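Local coordinates for protein 4-hydroxyphenylpyruvate dioxygenase (PDB 5HMQ) that converts 3-dehydroshikimate to protocatechuate with the help of a divalent metal cation, in quinate and shikimate degradation, at residues Ile165-His170 and Phe191-Asp196. Residues are numbered along the deposited sequence; the frame is centred on the assembly and turned at random.
Sequences ILDSFH and FVQMAD. With MG (magnesium ion), chain K.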
loop_
_atom_site.group_PDB
_atom_site.type_symbol
_atom_site.label_atom_id
_atom_site.label_comp_id
_atom_site.label_asym_id
_atom_site.label_seq_id
_atom_site.Cartn_x
_atom_site.Cartn_y
_atom_site.Cartn_z
ATOM N N ILE C 165 0.906 3.753 -33.081
ATOM C CA ILE C 165 0.795 4.055 -31.660
ATOM C C ILE C 165 2.156 3.805 -31.026
ATOM O O ILE C 165 2.752 2.740 -31.225
ATOM C CB ILE C 165 -0.298 3.217 -30.971
ATOM C CG1 ILE C 165 -1.687 3.709 -31.392
ATOM C CG2 ILE C 165 -0.138 3.268 -29.453
ATOM C CD1 ILE C 165 -2.823 3.133 -30.571
ATOM N N LEU C 166 2.648 4.790 -30.276
ATOM C CA LEU C 166 3.963 4.729 -29.657
ATOM C C LEU C 166 3.827 4.542 -28.152
ATOM O O LEU C 166 2.997 5.191 -27.507
ATOM C CB LEU C 166 4.775 5.993 -29.954
ATOM C CG LEU C 166 5.081 6.282 -31.425
ATOM C CD1 LEU C 166 5.701 7.662 -31.590
ATOM C CD2 LEU C 166 5.993 5.212 -32.004
ATOM N N ASP C 167 4.664 3.665 -27.601
ATOM C CA ASP C 167 4.664 3.328 -26.183
ATOM C C ASP C 167 6.097 3.432 -25.685
ATOM O O ASP C 167 6.961 2.664 -26.122
ATOM C CB ASP C 167 4.099 1.918 -25.959
ATOM C CG ASP C 167 4.024 1.526 -24.490
ATOM O OD1 ASP C 167 5.019 1.697 -23.754
ATOM O OD2 ASP C 167 2.957 1.028 -24.071
ATOM N N SER C 168 6.343 4.370 -24.766
ATOM C CA SER C 168 7.713 4.662 -24.356
ATOM C C SER C 168 8.392 3.452 -23.726
ATOM O O SER C 168 9.604 3.271 -23.896
ATOM C CB SER C 168 7.738 5.846 -23.388
ATOM O OG SER C 168 7.031 5.553 -22.198
ATOM N N PHE C 169 7.647 2.607 -23.012
ATOM C CA PHE C 169 8.284 1.447 -22.398
ATOM C C PHE C 169 8.729 0.441 -23.451
ATOM O O PHE C 169 9.859 -0.057 -23.405
ATOM C CB PHE C 169 7.356 0.770 -21.387
ATOM C CG PHE C 169 7.987 -0.420 -20.716
ATOM C CD1 PHE C 169 7.968 -1.671 -21.319
ATOM C CD2 PHE C 169 8.635 -0.281 -19.501
ATOM C CE1 PHE C 169 8.576 -2.752 -20.720
ATOM C CE2 PHE C 169 9.236 -1.366 -18.892
ATOM C CZ PHE C 169 9.202 -2.603 -19.502
ATOM N N HIS C 170 7.848 0.115 -24.400
ATOM C CA HIS C 170 8.184 -0.896 -25.400
ATOM C C HIS C 170 9.397 -0.487 -26.223
ATOM O O HIS C 170 10.162 -1.350 -26.671
ATOM C CB HIS C 170 6.984 -1.157 -26.313
ATOM C CG HIS C 170 5.855 -1.874 -25.639
ATOM N ND1 HIS C 170 6.011 -3.095 -25.018
ATOM C CD2 HIS C 170 4.550 -1.543 -25.491
ATOM C CE1 HIS C 170 4.852 -3.484 -24.518
ATOM N NE2 HIS C 170 3.950 -2.560 -24.790
ATOM N N PHE C 191 -1.423 7.890 -31.478
ATOM C CA PHE C 191 -1.544 7.850 -30.027
ATOM C C PHE C 191 -0.167 7.644 -29.418
ATOM O O PHE C 191 0.684 6.962 -29.997
ATOM C CB PHE C 191 -2.492 6.728 -29.585
ATOM C CG PHE C 191 -3.223 7.019 -28.310
ATOM C CD1 PHE C 191 -4.392 7.761 -28.324
ATOM C CD2 PHE C 191 -2.744 6.555 -27.098
ATOM C CE1 PHE C 191 -5.072 8.031 -27.155
ATOM C CE2 PHE C 191 -3.419 6.821 -25.925
ATOM C CZ PHE C 191 -4.584 7.563 -25.952
ATOM N N VAL C 192 0.039 8.230 -28.242
ATOM C CA VAL C 192 1.305 8.135 -27.523
ATOM C C VAL C 192 1.008 7.730 -26.087
ATOM O O VAL C 192 0.246 8.413 -25.391
ATOM C CB VAL C 192 2.093 9.457 -27.557
ATOM C CG1 VAL C 192 3.324 9.366 -26.661
ATOM C CG2 VAL C 192 2.494 9.804 -28.982
ATOM N N GLN C 193 1.602 6.624 -25.650
ATOM C CA GLN C 193 1.497 6.147 -24.277
ATOM C C GLN C 193 2.839 6.344 -23.589
ATOM O O GLN C 193 3.854 5.803 -24.040
ATOM C CB GLN C 193 1.096 4.673 -24.228
ATOM C CG GLN C 193 -0.258 4.351 -24.826
ATOM C CD GLN C 193 -0.540 2.866 -24.804
ATOM O OE1 GLN C 193 0.370 2.054 -24.967
ATOM N NE2 GLN C 193 -1.800 2.498 -24.590
HETATM N N MSE C 194 2.845 7.112 -22.505
HETATM C CA MSE C 194 4.054 7.270 -21.709
HETATM C C MSE C 194 4.039 6.290 -20.544
HETATM O O MSE C 194 3.037 6.168 -19.841
HETATM C CB MSE C 194 4.189 8.703 -21.191
HETATM C CG MSE C 194 4.164 9.766 -22.275
HETATM SE SE MSE C 194 5.527 9.546 -23.657
HETATM C CE MSE C 194 7.134 9.688 -22.559
ATOM N N ALA C 195 5.151 5.584 -20.351
ATOM C CA ALA C 195 5.295 4.671 -19.222
ATOM C C ALA C 195 6.762 4.629 -18.831
ATOM O O ALA C 195 7.608 4.257 -19.649
ATOM C CB ALA C 195 4.789 3.271 -19.572
ATOM N N ASP C 196 7.056 4.962 -17.580
ATOM C CA ASP C 196 8.413 4.917 -17.063
ATOM C C ASP C 196 8.640 3.604 -16.321
ATOM O O ASP C 196 7.701 2.861 -16.022
ATOM C CB ASP C 196 8.671 6.119 -16.147
ATOM C CG ASP C 196 10.140 6.480 -16.051
ATOM O OD1 ASP C 196 10.972 5.733 -16.604
ATOM O OD2 ASP C 196 10.460 7.514 -15.428
HETATM MG MG MG K . 1.104 0.187 -24.589
HETATM O O HOH W 1 1.561 -1.677 -24.107
HETATM O O HOH W 2 -0.765 -0.493 -24.987
#
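The carboxylate of D167 and the amide of Q193, their planes 81° apart, cross obliquely beside a magnesium ion, while the H170 ring meets a metal-bound water at its edge, in the ring plane, with NE2 2.6 Å from the water oxygen. D167 and Q193 sit at the C-terminal ends of adjacent parallel strands, 162-167 and 189-194, of the TIM barrel, the end where such barrels carry their active site; H170 lies in the short helix after the first strand. D167 and Q193 are catalytic metal ligands, binding through OD2 and OE1; E136, E241 and two waters complete six ligand atoms. The two oxygens lie 2.9 Å apart, D167 OD2 to Q193 OE1, drawn together by the shared cation. Both side chains have a second-shell partner, R212 for D167 OD2 and E32 for Q193 NE2, which should fix their rotation; by taking the NH2, E32 probably keeps the amide oxygen turned to the metal. D167, with CG anti to the backbone N (chi1 -178°), is also the N-cap of helix 168-172, and its OD1 accepts weak bonds from F169 N and H170 N. Two bonds join the strands, L166 N to F191 O and Q193 N to L166 O at 2.7 Å, and S168 N to Q193 O carries the ladder one step past the strand end; all three N-H...O angles are at least 164°. Bridged pairs put I165, D167, F191 and Q193 on the barrel-interior face, and L166 and V192 on the other, against I229 of helix 222-231. Inside, I165 and F191 run side by side, I165 CG1 3.6 Å from F191 CB. Farther on, the S168 hydroxyl takes over the pairing, accepting from A195 N, with S168 OG 2.6 Å from that nitrogen.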